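Local atomic coordinates of superoxide dismutase (Clostridium difficile, PDB entry 3TJT), a protein that probably removes superoxide by converting it to hydrogen peroxide and oxygen, using a metal centre that holds iron(III) in this crystal. Residues E95-S100 and V192-A197; N3-V8 and K41-L46. All blocks are in the same frame, centred on the assembly; numbering follows the deposited sequence.

Contact 1. Residues E95-S100 and V192-A197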
ATOM      1  N   GLU A  95       8.904   1.675  27.550  1.00 20.60           N
ATOM      2  CA  GLU A  95       8.481   2.130  28.879  1.00 21.83           C
ATOM      3  C   GLU A  95       6.961   2.173  29.011  1.00 24.78           C
ATOM      4  O   GLU A  95       6.246   2.348  28.024  1.00 23.54           O
ATOM      5  CB  GLU A  95       9.073   3.508  29.183  1.00 23.26           C
ATOM      6  CG  GLU A  95      10.585   3.591  28.977  1.00 24.41           C
ATOM      7  CD  GLU A  95      11.358   2.502  29.720  1.00 30.98           C
ATOM      8  OE1 GLU A  95      10.977   2.157  30.860  1.00 32.11           O
ATOM      9  OE2 GLU A  95      12.355   1.992  29.165  1.00 31.55           O
ATOM     10  N   LYS A  96       6.454   2.015  30.229  1.00 19.22           N
ATOM     11  CA  LYS A  96       5.021   2.129  30.455  1.00 18.79           C
ATOM     12  C   LYS A  96       4.625   3.598  30.594  1.00 21.92           C
ATOM     13  O   LYS A  96       5.222   4.333  31.384  1.00 22.07           O
ATOM     14  CB  LYS A  96       4.584   1.314  31.692  1.00 20.74           C
ATOM     15  CG  LYS A  96       4.834  -0.190  31.547  1.00 22.89           C
ATOM     16  CD  LYS A  96       4.206  -0.984  32.679  1.00 26.53           C
ATOM     17  CE  LYS A  96       2.767  -1.391  32.380  1.00 29.96           C
ATOM     18  NZ  LYS A  96       2.687  -2.475  31.353  1.00 33.01           N
ATOM     19  N   THR A  97       3.637   4.029  29.810  1.00 22.84           N
ATOM     20  CA  THR A  97       3.187   5.418  29.838  1.00 19.87           C
ATOM     21  C   THR A  97       1.667   5.471  29.754  1.00 19.70           C
ATOM     22  O   THR A  97       1.048   4.548  29.240  1.00 19.82           O
ATOM     23  CB  THR A  97       3.747   6.223  28.639  1.00 21.41           C
ATOM     24  OG1 THR A  97       3.127   5.764  27.428  1.00 22.52           O
ATOM     25  CG2 THR A  97       5.251   6.079  28.537  1.00 21.11           C
ATOM     26  N   ILE A  98       1.064   6.547  30.259  1.00 17.93           N
ATOM     27  CA  ILE A  98      -0.378   6.733  30.138  1.00 19.73           C
ATOM     28  C   ILE A  98      -0.655   8.193  29.814  1.00 18.44           C
ATOM     29  O   ILE A  98       0.210   9.042  30.019  1.00 20.36           O
ATOM     30  CB  ILE A  98      -1.138   6.335  31.432  1.00 23.54           C
ATOM     31  CG1 ILE A  98      -0.788   7.277  32.588  1.00 23.54           C
ATOM     32  CG2 ILE A  98      -0.861   4.866  31.813  1.00 21.60           C
ATOM     33  CD1 ILE A  98      -1.607   7.014  33.836  1.00 23.15           C
ATOM     34  N   PRO A  99      -1.849   8.485  29.275  1.00 20.12           N
ATOM     35  CA  PRO A  99      -2.178   9.884  28.986  1.00 19.96           C
ATOM     36  C   PRO A  99      -2.164  10.718  30.266  1.00 21.68           C
ATOM     37  O   PRO A  99      -2.566  10.218  31.314  1.00 23.40           O
ATOM     38  CB  PRO A  99      -3.607   9.806  28.444  1.00 21.32           C
ATOM     39  CG  PRO A  99      -3.730   8.420  27.870  1.00 24.00           C
ATOM     40  CD  PRO A  99      -2.883   7.550  28.795  1.00 21.84           C
ATOM     41  N   SER A 100      -1.721  11.966  30.172  1.00 21.20           N
ATOM     42  CA  SER A 100      -1.738  12.860  31.328  1.00 22.27           C
ATOM     43  C   SER A 100      -1.875  14.323  30.924  1.00 26.79           C
ATOM     44  O   SER A 100      -1.806  14.662  29.742  1.00 22.39           O
ATOM     45  CB  SER A 100      -0.477  12.662  32.175  1.00 19.38           C
ATOM     46  OG  SER A 100       0.686  13.124  31.518  1.00 22.78           O
ATOM     47  N   VAL A 192       2.481   2.693  22.588  1.00 17.32           N
ATOM     48  CA  VAL A 192       2.351   4.138  22.364  1.00 17.99           C
ATOM     49  C   VAL A 192       3.046   4.912  23.482  1.00 18.90           C
ATOM     50  O   VAL A 192       2.846   4.620  24.667  1.00 19.62           O
ATOM     51  CB  VAL A 192       0.882   4.579  22.283  1.00 19.22           C
ATOM     52  CG1 VAL A 192       0.790   6.118  22.230  1.00 20.98           C
ATOM     53  CG2 VAL A 192       0.202   3.964  21.071  1.00 20.32           C
ATOM     54  N   ASN A 193       3.872   5.884  23.106  1.00 17.81           N
ATOM     55  CA  ASN A 193       4.559   6.736  24.076  1.00 17.76           C
ATOM     56  C   ASN A 193       3.716   7.972  24.390  1.00 21.27           C
ATOM     57  O   ASN A 193       3.804   8.994  23.705  1.00 18.20           O
ATOM     58  CB  ASN A 193       5.941   7.149  23.551  1.00 18.58           C
ATOM     59  CG  ASN A 193       6.724   8.001  24.552  1.00 22.25           C
ATOM     60  OD1 ASN A 193       6.209   8.374  25.603  1.00 21.87           O
ATOM     61  ND2 ASN A 193       7.966   8.317  24.216  1.00 25.94           N
ATOM     62  N   TRP A 194       2.899   7.872  25.430  1.00 19.09           N
ATOM     63  CA  TRP A 194       1.980   8.954  25.776  1.00 19.75           C
ATOM     64  C   TRP A 194       2.698  10.199  26.283  1.00 21.53           C
ATOM     65  O   TRP A 194       2.181  11.309  26.149  1.00 20.88           O
ATOM     66  CB  TRP A 194       0.897   8.476  26.756  1.00 19.75           C
ATOM     67  CG  TRP A 194      -0.096   7.610  26.057  1.00 20.56           C
ATOM     68  CD1 TRP A 194      -0.241   6.257  26.172  1.00 19.99           C
ATOM     69  CD2 TRP A 194      -1.045   8.036  25.069  1.00 20.59           C
ATOM     70  NE1 TRP A 194      -1.239   5.815  25.325  1.00 20.90           N
ATOM     71  CE2 TRP A 194      -1.750   6.890  24.644  1.00 19.14           C
ATOM     72  CE3 TRP A 194      -1.374   9.279  24.516  1.00 21.47           C
ATOM     73  CZ2 TRP A 194      -2.763   6.948  23.679  1.00 21.30           C
ATOM     74  CZ3 TRP A 194      -2.383   9.339  23.564  1.00 22.09           C
ATOM     75  CH2 TRP A 194      -3.066   8.179  23.156  1.00 20.17           C
ATOM     76  N   ASN A 195       3.885  10.027  26.858  1.00 20.25           N
ATOM     77  CA  ASN A 195       4.676  11.192  27.262  1.00 21.76           C
ATOM     78  C   ASN A 195       5.175  11.969  26.048  1.00 21.80           C
ATOM     79  O   ASN A 195       5.170  13.203  26.042  1.00 22.40           O
ATOM     80  CB  ASN A 195       5.842  10.784  28.163  1.00 22.40           C
ATOM     81  CG  ASN A 195       5.371  10.084  29.430  1.00 20.61           C
ATOM     82  OD1 ASN A 195       4.248  10.295  29.883  1.00 25.25           O
ATOM     83  ND2 ASN A 195       6.224   9.237  29.996  1.00 23.34           N
ATOM     84  N   GLY A 196       5.589  11.241  25.016  1.00 21.54           N
ATOM     85  CA  GLY A 196       5.983  11.866  23.763  1.00 21.29           C
ATOM     86  C   GLY A 196       4.786  12.539  23.111  1.00 19.61           C
ATOM     87  O   GLY A 196       4.898  13.652  22.582  1.00 20.87           O
ATOM     88  N   ALA A 197       3.636  11.873  23.156  1.00 18.44           N
ATOM     89  CA  ALA A 197       2.405  12.442  22.621  1.00 19.96           C
ATOM     90  C   ALA A 197       2.072  13.757  23.330  1.00 23.64           C
ATOM     91  O   ALA A 197       1.679  14.738  22.691  1.00 20.44           O
ATOM     92  CB  ALA A 197       1.256  11.463  22.754  1.00 20.31           C
TER
HETATM   93  O   HOH W   1       4.027   3.134  26.663  1.00 22.61           O
HETATM   94  O   HOH W   2       1.669  11.295  29.757  1.00 23.09           O
HETATM   95  O   HOH W   3      -0.029  12.175  27.708  1.00 23.70           O
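Val-192 faces the loop 95-100 through its carbonyl: Val-192 O lies 3.0 Å from Thr-97 OG1. A water sits beside the pair, close to Val-192 O and Glu-95 O, and takes a weak bond from Thr-97 N. Asn-193 turns its side chain mainly to its own helix. Its CG is anti to the backbone N (chi1 -178°), and OD1 accepts from Gly-196 N at 3.0 Å, with the donor above the carbonyl plane. This is the N-cap of helix 194-202. The Thr-97 methyl CG2 lies near the same OD1. Trp-194, the first residue of the helix, makes the broadest contact on its segment. Its backbone N donates to Thr-97 OG1 at 2.9 Å, nearly straight at 164°, so a loop hydroxyl serves an N-H of the first turn. Trp-194 CB presses on the Ile-98 carbonyl, 3.4 Å from Ile-98 O. Pro-99 then covers one face of the indole. Its CD makes a CH-pi contact, 4.0 Å from the centroid of the Trp-194 five-membered ring and 12° off the normal. Pro-99 CG lies alongside, over CD2. Val-192 CG1 sits over the opposite face, toward the rim. The loop leads from helix 72-90 of the alpha-hairpin domain to helix 101-111 of the C-terminal domain of this iron/manganese superoxide dismutase. The Trp-194 side chain also meets Ile-164 of strand 161-167, Leu-103 and Ile-107 of helix 101-111, and Phe-117 of helix 114-127. Trp-194 O accepts from a water that in turn takes the N-H of Ser-100. Asn-195 lays ND2 3.6 Å from Thr-97 CG2. Its OD1 accepts at 2.8 Å from another water, which also donates to Ile-98 O and receives the hydroxyl of Ser-100.

Contact 2. Residues N3-V8 and K41-L46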
ATOM      1  N   ASN A   3      28.282  18.816   5.966  1.00 66.66           N
ATOM      2  CA  ASN A   3      27.219  18.001   5.386  1.00 58.28           C
ATOM      3  C   ASN A   3      25.861  18.276   6.038  1.00 56.50           C
ATOM      4  O   ASN A   3      25.586  17.819   7.152  1.00 55.90           O
ATOM      5  CB  ASN A   3      27.573  16.513   5.485  1.00 60.00           C
ATOM      6  CG  ASN A   3      26.547  15.619   4.806  1.00 55.57           C
ATOM      7  OD1 ASN A   3      26.839  14.971   3.800  1.00 59.19           O
ATOM      8  ND2 ASN A   3      25.344  15.576   5.358  1.00 45.96           N
ATOM      9  N   ASN A   4      25.017  19.027   5.335  1.00 49.89           N
ATOM     10  CA  ASN A   4      23.686  19.354   5.830  1.00 41.33           C
ATOM     11  C   ASN A   4      22.599  18.494   5.191  1.00 37.78           C
ATOM     12  O   ASN A   4      21.446  18.913   5.104  1.00 35.42           O
ATOM     13  CB  ASN A   4      23.374  20.836   5.604  1.00 40.25           C
ATOM     14  CG  ASN A   4      23.523  21.247   4.149  1.00 46.73           C
ATOM     15  OD1 ASN A   4      24.016  20.475   3.320  1.00 47.18           O
ATOM     16  ND2 ASN A   4      23.104  22.471   3.829  1.00 44.79           N
ATOM     17  N   LYS A   5      22.965  17.299   4.740  1.00 34.26           N
ATOM     18  CA  LYS A   5      21.973  16.380   4.189  1.00 30.34           C
ATOM     19  C   LYS A   5      21.069  15.837   5.289  1.00 27.35           C
ATOM     20  O   LYS A   5      21.433  15.844   6.471  1.00 28.14           O
ATOM     21  CB  LYS A   5      22.654  15.245   3.430  1.00 32.45           C
ATOM     22  CG  LYS A   5      23.364  15.729   2.174  1.00 39.13           C
ATOM     23  CD  LYS A   5      23.773  14.580   1.274  1.00 42.37           C
ATOM     24  CE  LYS A   5      24.373  15.105  -0.024  1.00 46.32           C
ATOM     25  NZ  LYS A   5      24.735  13.993  -0.943  1.00 51.63           N
ATOM     26  N   PHE A   6      19.880  15.380   4.909  1.00 23.20           N
ATOM     27  CA  PHE A   6      18.970  14.780   5.872  1.00 22.04           C
ATOM     28  C   PHE A   6      19.531  13.460   6.370  1.00 21.77           C
ATOM     29  O   PHE A   6      20.218  12.757   5.635  1.00 24.33           O
ATOM     30  CB  PHE A   6      17.569  14.629   5.266  1.00 21.90           C
ATOM     31  CG  PHE A   6      16.904  15.948   5.003  1.00 20.28           C
ATOM     32  CD1 PHE A   6      16.238  16.612   6.023  1.00 22.12           C
ATOM     33  CD2 PHE A   6      16.994  16.551   3.755  1.00 21.94           C
ATOM     34  CE1 PHE A   6      15.643  17.850   5.804  1.00 24.45           C
ATOM     35  CE2 PHE A   6      16.404  17.790   3.520  1.00 20.83           C
ATOM     36  CZ  PHE A   6      15.723  18.441   4.550  1.00 22.27           C
ATOM     37  N   LYS A   7      19.267  13.138   7.631  1.00 25.10           N
ATOM     38  CA  LYS A   7      19.817  11.919   8.203  1.00 26.17           C
ATOM     39  C   LYS A   7      18.763  11.044   8.860  1.00 21.78           C
ATOM     40  O   LYS A   7      17.726  11.522   9.306  1.00 22.66           O
ATOM     41  CB  LYS A   7      20.945  12.256   9.185  1.00 31.64           C
ATOM     42  CG  LYS A   7      22.033  13.107   8.536  1.00 39.14           C
ATOM     43  CD  LYS A   7      23.362  13.028   9.261  1.00 49.32           C
ATOM     44  CE  LYS A   7      24.484  13.564   8.376  1.00 51.90           C
ATOM     45  NZ  LYS A   7      24.149  14.903   7.808  1.00 52.42           N
ATOM     46  N   VAL A   8      19.027   9.747   8.895  1.00 21.86           N
ATOM     47  CA  VAL A   8      18.172   8.827   9.625  1.00 19.10           C
ATOM     48  C   VAL A   8      18.447   8.964  11.120  1.00 23.62           C
ATOM     49  O   VAL A   8      19.586   8.824  11.560  1.00 24.07           O
ATOM     50  CB  VAL A   8      18.448   7.379   9.195  1.00 25.12           C
ATOM     51  CG1 VAL A   8      17.820   6.406  10.170  1.00 25.89           C
ATOM     52  CG2 VAL A   8      17.952   7.146   7.768  1.00 27.03           C
ATOM     53  N   LYS A  41      16.621   8.739  -0.873  1.00 19.24           N
ATOM     54  CA  LYS A  41      15.986   9.220  -2.099  1.00 20.00           C
ATOM     55  C   LYS A  41      15.718  10.722  -2.021  1.00 20.99           C
ATOM     56  O   LYS A  41      15.870  11.450  -3.014  1.00 20.31           O
ATOM     57  CB  LYS A  41      14.698   8.445  -2.392  1.00 21.30           C
ATOM     58  CG  LYS A  41      14.942   6.999  -2.813  1.00 25.44           C
ATOM     59  CD  LYS A  41      13.632   6.221  -2.879  1.00 28.06           C
ATOM     60  CE  LYS A  41      13.862   4.783  -3.305  1.00 34.69           C
ATOM     61  NZ  LYS A  41      14.424   4.737  -4.683  1.00 40.21           N
ATOM     62  N   LEU A  42      15.315  11.185  -0.843  1.00 19.59           N
ATOM     63  CA  LEU A  42      15.139  12.623  -0.620  1.00 19.39           C
ATOM     64  C   LEU A  42      16.446  13.372  -0.869  1.00 20.29           C
ATOM     65  O   LEU A  42      16.485  14.348  -1.626  1.00 20.99           O
ATOM     66  CB  LEU A  42      14.634  12.902   0.803  1.00 20.67           C
ATOM     67  CG  LEU A  42      14.468  14.387   1.147  1.00 21.52           C
ATOM     68  CD1 LEU A  42      13.462  15.056   0.213  1.00 21.01           C
ATOM     69  CD2 LEU A  42      14.055  14.560   2.599  1.00 19.56           C
ATOM     70  N   ASN A  43      17.521  12.921  -0.235  1.00 19.51           N
ATOM     71  CA  ASN A  43      18.814  13.576  -0.422  1.00 21.47           C
ATOM     72  C   ASN A  43      19.230  13.605  -1.887  1.00 22.63           C
ATOM     73  O   ASN A  43      19.754  14.604  -2.369  1.00 22.17           O
ATOM     74  CB  ASN A  43      19.906  12.915   0.426  1.00 22.51           C
ATOM     75  CG  ASN A  43      19.782  13.249   1.900  1.00 24.13           C
ATOM     76  OD1 ASN A  43      20.117  12.431   2.765  1.00 26.01           O
ATOM     77  ND2 ASN A  43      19.299  14.449   2.197  1.00 18.55           N
ATOM     78  N   ALA A  44      18.983  12.503  -2.593  1.00 24.40           N
ATOM     79  CA  ALA A  44      19.330  12.415  -4.011  1.00 25.12           C
ATOM     80  C   ALA A  44      18.587  13.461  -4.841  1.00 24.96           C
ATOM     81  O   ALA A  44      19.173  14.113  -5.709  1.00 26.02           O
ATOM     82  CB  ALA A  44      19.040  11.007  -4.543  1.00 26.83           C
ATOM     83  N   ALA A  45      17.295  13.615  -4.567  1.00 22.68           N
ATOM     84  CA  ALA A  45      16.443  14.554  -5.298  1.00 24.74           C
ATOM     85  C   ALA A  45      16.834  16.010  -5.067  1.00 24.26           C
ATOM     86  O   ALA A  45      16.612  16.864  -5.925  1.00 27.78           O
ATOM     87  CB  ALA A  45      14.983  14.343  -4.921  1.00 22.98           C
ATOM     88  N   LEU A  46      17.411  16.299  -3.907  1.00 23.05           N
ATOM     89  CA  LEU A  46      17.751  17.681  -3.573  1.00 22.85           C
ATOM     90  C   LEU A  46      19.154  18.104  -4.025  1.00 23.18           C
ATOM     91  O   LEU A  46      19.530  19.270  -3.880  1.00 25.53           O
ATOM     92  CB  LEU A  46      17.574  17.936  -2.073  1.00 22.57           C
ATOM     93  CG  LEU A  46      16.170  17.682  -1.500  1.00 24.65           C
ATOM     94  CD1 LEU A  46      16.127  18.043  -0.022  1.00 22.59           C
ATOM     95  CD2 LEU A  46      15.093  18.446  -2.271  1.00 25.07           C
TER
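Phe-6, in the extended N-terminal segment of the alpha-hairpin domain, packs on the last turns of the long helix 24-46. Three helix residues receive it: Leu-42, Asn-43 and Leu-46. Leu-42 covers one face of the phenyl ring with a single methyl. Its CD2 makes a CH-pi contact, 4.1 Å from the centroid of the Phe-6 ring and 25° off the normal. The methyl is displaced toward the rim, and its nearest ring atom is Phe-6 CD2, 3.7 Å from Leu-42 CD2. Leu-46 comes from another direction. Its CD1 is anti to CA (chi2 -177°) and meets the ring edge near the ring plane, 3.6 Å from Phe-6 CE2. The Leu-46 and Phe-6 side chains cross at about a right angle. The Asn-43 amide lies beside Phe-6, next to both its main chain and the edge of its ring. It is buried and turned only 17° from the phenyl plane, and one end of it reaches the ring edge. The amide also faces the main chain: Asn-43 CG lies 3.7 Å from Phe-6 N and 3.8 Å from Phe-6 O. The Lys-5 methylene CB rests against the amide, 3.8 Å from Asn-43 CG. Leu-57 and Leu-60 of helix 57-62 also touch the Phe-6 side chain. The hydroxyl of Tyr-53 bonds to Asn-43 O. Leu-42 and Leu-46 also reach helix 72-90, at Asn-78 and Val-75. The arrangement thus fixes the N-terminal segment on helix 24-46, which pairs with helix 72-90 to form the alpha-hairpin that characterises the N-terminal domain of iron/manganese superoxide dismutases.

Overall arrangement
The two contacts lie on opposite sides of the chain's centre, with their own centres about 31 Å apart and nearest atoms about 17 Å apart. Contact 2 stays within the alpha-hairpin domain and is the more buried. Contact 1 is partly buried and ties the loop after helix 72-90 to the final helix. Helix 72-90 links their surroundings: it touches the leucines of contact 2 and leads into the loop of contact 1. In both, an aliphatic group from the other segment lies over one face of an aromatic ring. Their polar parts differ. Contact 1 combines a hydroxyl-backbone bond with bridging waters, while contact 2 sets a buried amide against main chain.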